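PDB 6BE0: AvrA, which binds inositol hexakisphosphate and coenzyme A, and probably transfers acetyl groups from acetyl-CoA to serine and threonine residues of target proteins. Local coordinates for residues Val139-Pro144 and Cys170-Val175. Residues are numbered along the deposited sequence; the frame is centred on the assembly and turned at random.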
ATOM      1  N   VAL A 139     -13.004   8.034  -1.365  1.00 31.45           N
ATOM      2  CA  VAL A 139     -11.756   7.950  -0.619  1.00 30.78           C
ATOM      3  C   VAL A 139     -11.647   6.568   0.010  1.00 30.52           C
ATOM      4  O   VAL A 139     -12.470   6.199   0.843  1.00 30.69           O
ATOM      5  CB  VAL A 139     -11.676   9.033   0.478  1.00 30.68           C
ATOM      6  CG1 VAL A 139     -10.352   8.954   1.226  1.00 30.11           C
ATOM      7  CG2 VAL A 139     -11.864  10.415  -0.131  1.00 31.04           C
ATOM      8  N   ILE A 140     -10.633   5.807  -0.392  1.00 33.31           N
ATOM      9  CA  ILE A 140     -10.444   4.457   0.129  1.00 32.22           C
ATOM     10  C   ILE A 140      -9.073   4.298   0.770  1.00 31.72           C
ATOM     11  O   ILE A 140      -8.045   4.446   0.110  1.00 31.56           O
ATOM     12  CB  ILE A 140     -10.619   3.396  -0.973  1.00 34.57           C
ATOM     13  CG1 ILE A 140     -12.012   3.525  -1.598  1.00 35.02           C
ATOM     14  CG2 ILE A 140     -10.419   1.993  -0.397  1.00 32.41           C
ATOM     15  CD1 ILE A 140     -12.266   2.593  -2.768  1.00 33.62           C
ATOM     16  N   LEU A 141      -9.078   3.989   2.063  1.00 29.58           N
ATOM     17  CA  LEU A 141      -7.856   3.750   2.818  1.00 29.23           C
ATOM     18  C   LEU A 141      -7.509   2.268   2.779  1.00 29.22           C
ATOM     19  O   LEU A 141      -8.300   1.430   3.211  1.00 29.42           O
ATOM     20  CB  LEU A 141      -8.023   4.223   4.265  1.00 29.22           C
ATOM     21  CG  LEU A 141      -6.884   3.921   5.245  1.00 29.01           C
ATOM     22  CD1 LEU A 141      -5.621   4.674   4.875  1.00 28.80           C
ATOM     23  CD2 LEU A 141      -7.315   4.257   6.664  1.00 34.17           C
ATOM     24  N   PHE A 142      -6.329   1.947   2.258  1.00 28.86           N
ATOM     25  CA  PHE A 142      -5.877   0.563   2.187  1.00 28.92           C
ATOM     26  C   PHE A 142      -4.866   0.268   3.286  1.00 28.74           C
ATOM     27  O   PHE A 142      -3.838   0.937   3.395  1.00 28.58           O
ATOM     28  CB  PHE A 142      -5.266   0.261   0.818  1.00 29.03           C
ATOM     29  CG  PHE A 142      -6.255   0.313  -0.311  1.00 29.36           C
ATOM     30  CD1 PHE A 142      -6.496   1.497  -0.987  1.00 29.42           C
ATOM     31  CD2 PHE A 142      -6.946  -0.821  -0.693  1.00 29.72           C
ATOM     32  CE1 PHE A 142      -7.406   1.546  -2.024  1.00 29.84           C
ATOM     33  CE2 PHE A 142      -7.858  -0.777  -1.732  1.00 30.15           C
ATOM     34  CZ  PHE A 142      -8.086   0.407  -2.396  1.00 30.22           C
ATOM     35  N   GLU A 143      -5.180  -0.733   4.103  1.00 29.73           N
ATOM     36  CA  GLU A 143      -4.270  -1.219   5.129  1.00 29.71           C
ATOM     37  C   GLU A 143      -3.622  -2.513   4.643  1.00 32.61           C
ATOM     38  O   GLU A 143      -4.318  -3.509   4.443  1.00 30.12           O
ATOM     39  CB  GLU A 143      -5.016  -1.454   6.443  1.00 29.88           C
ATOM     40  CG  GLU A 143      -5.497  -0.182   7.129  1.00 29.83           C
ATOM     41  CD  GLU A 143      -4.359   0.675   7.659  1.00 31.93           C
ATOM     42  OE1 GLU A 143      -3.211   0.188   7.706  1.00 29.67           O
ATOM     43  OE2 GLU A 143      -4.617   1.840   8.031  1.00 31.53           O
ATOM     44  N   PRO A 144      -2.293  -2.502   4.427  1.00 30.32           N
ATOM     45  CA  PRO A 144      -1.647  -3.730   3.952  1.00 30.57           C
ATOM     46  C   PRO A 144      -1.765  -4.895   4.937  1.00 30.84           C
ATOM     47  O   PRO A 144      -1.834  -6.046   4.510  1.00 31.14           O
ATOM     48  CB  PRO A 144      -0.182  -3.313   3.778  1.00 30.55           C
ATOM     49  CG  PRO A 144      -0.227  -1.839   3.591  1.00 30.27           C
ATOM     50  CD  PRO A 144      -1.355  -1.366   4.451  1.00 30.13           C
ATOM     51  N   CYS A 170     -19.132  13.043  -0.345  1.00 53.48           N
ATOM     52  CA  CYS A 170     -17.841  12.401  -0.122  1.00 47.43           C
ATOM     53  C   CYS A 170     -18.032  11.092   0.637  1.00 47.30           C
ATOM     54  O   CYS A 170     -18.603  11.078   1.729  1.00 48.70           O
ATOM     55  CB  CYS A 170     -16.911  13.339   0.652  1.00 47.26           C
ATOM     56  SG  CYS A 170     -15.243  12.707   0.905  1.00 47.79           S
ATOM     57  N   TYR A 171     -17.554   9.996   0.051  1.00 40.65           N
ATOM     58  CA  TYR A 171     -17.752   8.665   0.617  1.00 40.60           C
ATOM     59  C   TYR A 171     -16.421   8.003   0.958  1.00 38.61           C
ATOM     60  O   TYR A 171     -15.496   7.987   0.143  1.00 37.52           O
ATOM     61  CB  TYR A 171     -18.544   7.795  -0.360  1.00 41.27           C
ATOM     62  CG  TYR A 171     -19.895   8.374  -0.711  1.00 43.50           C
ATOM     63  CD1 TYR A 171     -20.042   9.235  -1.789  1.00 43.70           C
ATOM     64  CD2 TYR A 171     -21.019   8.070   0.041  1.00 45.61           C
ATOM     65  CE1 TYR A 171     -21.275   9.771  -2.110  1.00 45.82           C
ATOM     66  CE2 TYR A 171     -22.255   8.602  -0.272  1.00 47.89           C
ATOM     67  CZ  TYR A 171     -22.377   9.451  -1.348  1.00 47.91           C
ATOM     68  OH  TYR A 171     -23.606   9.985  -1.668  1.00 58.21           O
ATOM     69  N   PHE A 172     -16.340   7.455   2.170  1.00 35.67           N
ATOM     70  CA  PHE A 172     -15.106   6.871   2.680  1.00 34.30           C
ATOM     71  C   PHE A 172     -15.254   5.382   2.984  1.00 34.19           C
ATOM     72  O   PHE A 172     -16.308   4.923   3.428  1.00 35.42           O
ATOM     73  CB  PHE A 172     -14.650   7.611   3.939  1.00 34.57           C
ATOM     74  CG  PHE A 172     -13.517   6.936   4.661  1.00 33.58           C
ATOM     75  CD1 PHE A 172     -13.762   6.123   5.755  1.00 34.12           C
ATOM     76  CD2 PHE A 172     -12.207   7.109   4.241  1.00 32.33           C
ATOM     77  CE1 PHE A 172     -12.723   5.500   6.419  1.00 33.42           C
ATOM     78  CE2 PHE A 172     -11.165   6.487   4.901  1.00 31.66           C
ATOM     79  CZ  PHE A 172     -11.424   5.682   5.992  1.00 32.19           C
ATOM     80  N   ALA A 173     -14.180   4.637   2.741  1.00 32.91           N
ATOM     81  CA  ALA A 173     -14.136   3.215   3.048  1.00 32.85           C
ATOM     82  C   ALA A 173     -12.715   2.800   3.407  1.00 31.68           C
ATOM     83  O   ALA A 173     -11.748   3.338   2.873  1.00 30.73           O
ATOM     84  CB  ALA A 173     -14.646   2.399   1.871  1.00 33.05           C
ATOM     85  N   MET A 174     -12.599   1.848   4.325  1.00 39.14           N
ATOM     86  CA  MET A 174     -11.307   1.308   4.722  1.00 38.18           C
ATOM     87  C   MET A 174     -11.245  -0.159   4.320  1.00 38.24           C
ATOM     88  O   MET A 174     -12.190  -0.911   4.556  1.00 39.25           O
ATOM     89  CB  MET A 174     -11.095   1.482   6.225  1.00 38.63           C
ATOM     90  CG  MET A 174      -9.820   0.862   6.761  1.00 38.15           C
ATOM     91  SD  MET A 174      -9.559   1.295   8.489  1.00 45.32           S
ATOM     92  CE  MET A 174      -8.868  -0.229   9.121  1.00 44.14           C
ATOM     93  N   VAL A 175     -10.138  -0.554   3.700  1.00 31.14           N
ATOM     94  CA  VAL A 175      -9.995  -1.901   3.160  1.00 31.31           C
ATOM     95  C   VAL A 175      -8.849  -2.655   3.826  1.00 31.12           C
ATOM     96  O   VAL A 175      -7.705  -2.200   3.834  1.00 30.38           O
ATOM     97  CB  VAL A 175      -9.763  -1.868   1.635  1.00 30.83           C
ATOM     98  CG1 VAL A 175      -9.574  -3.278   1.083  1.00 31.28           C
ATOM     99  CG2 VAL A 175     -10.930  -1.182   0.943  1.00 31.26           C
TER
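The two parallel strands of a beta-alpha-beta unit meet where V139-E143 runs beside C170-V175, their axes approaching to 4.6 Å and 13° from parallel; helix 151-164 makes the crossover between them. Five backbone hydrogen bonds join them. V139 N and L141 N give to Y171 O and A173 O, A173 N and V175 N give back to V139 O and L141 O, and E143 N closes the series on V175 O at 2.9 Å, almost straight at 174°.

On one face V175 touches both I140 and F142. Its CG2, beside its own backbone N, lies 3.5 Å from I140 CG2, while V175 CB is 3.8 Å from F142 CD2. I140 CG2 also rests over one face of the F142 ring, 3.3 Å above the plane and displaced toward the rim, which joins all three into one apolar patch.

The other face carries V139, L141, F172 and M174. With CG anti to its backbone N (chi1 170°), F172 brings its ring across to V139, whose CG1 meets the edge in plane, 4.0 Å from CD2. L141 CB approaches the same ring at F172 CE2, 3.9 Å away. L141 and M174 point the same way, side by side, and M174 CE reaches E143 CG; the E143 carboxylate itself is hydrogen-bonded to H124.

Strand 170-176 is one of the two edge strands of the mixed five-stranded sheet within this chain, and strand 125-133 flanks 136-143 on its other side. Helix 151-164 packs on F172 and M174, whereas helix 205-212 covers I140 and A173 on the opposite face.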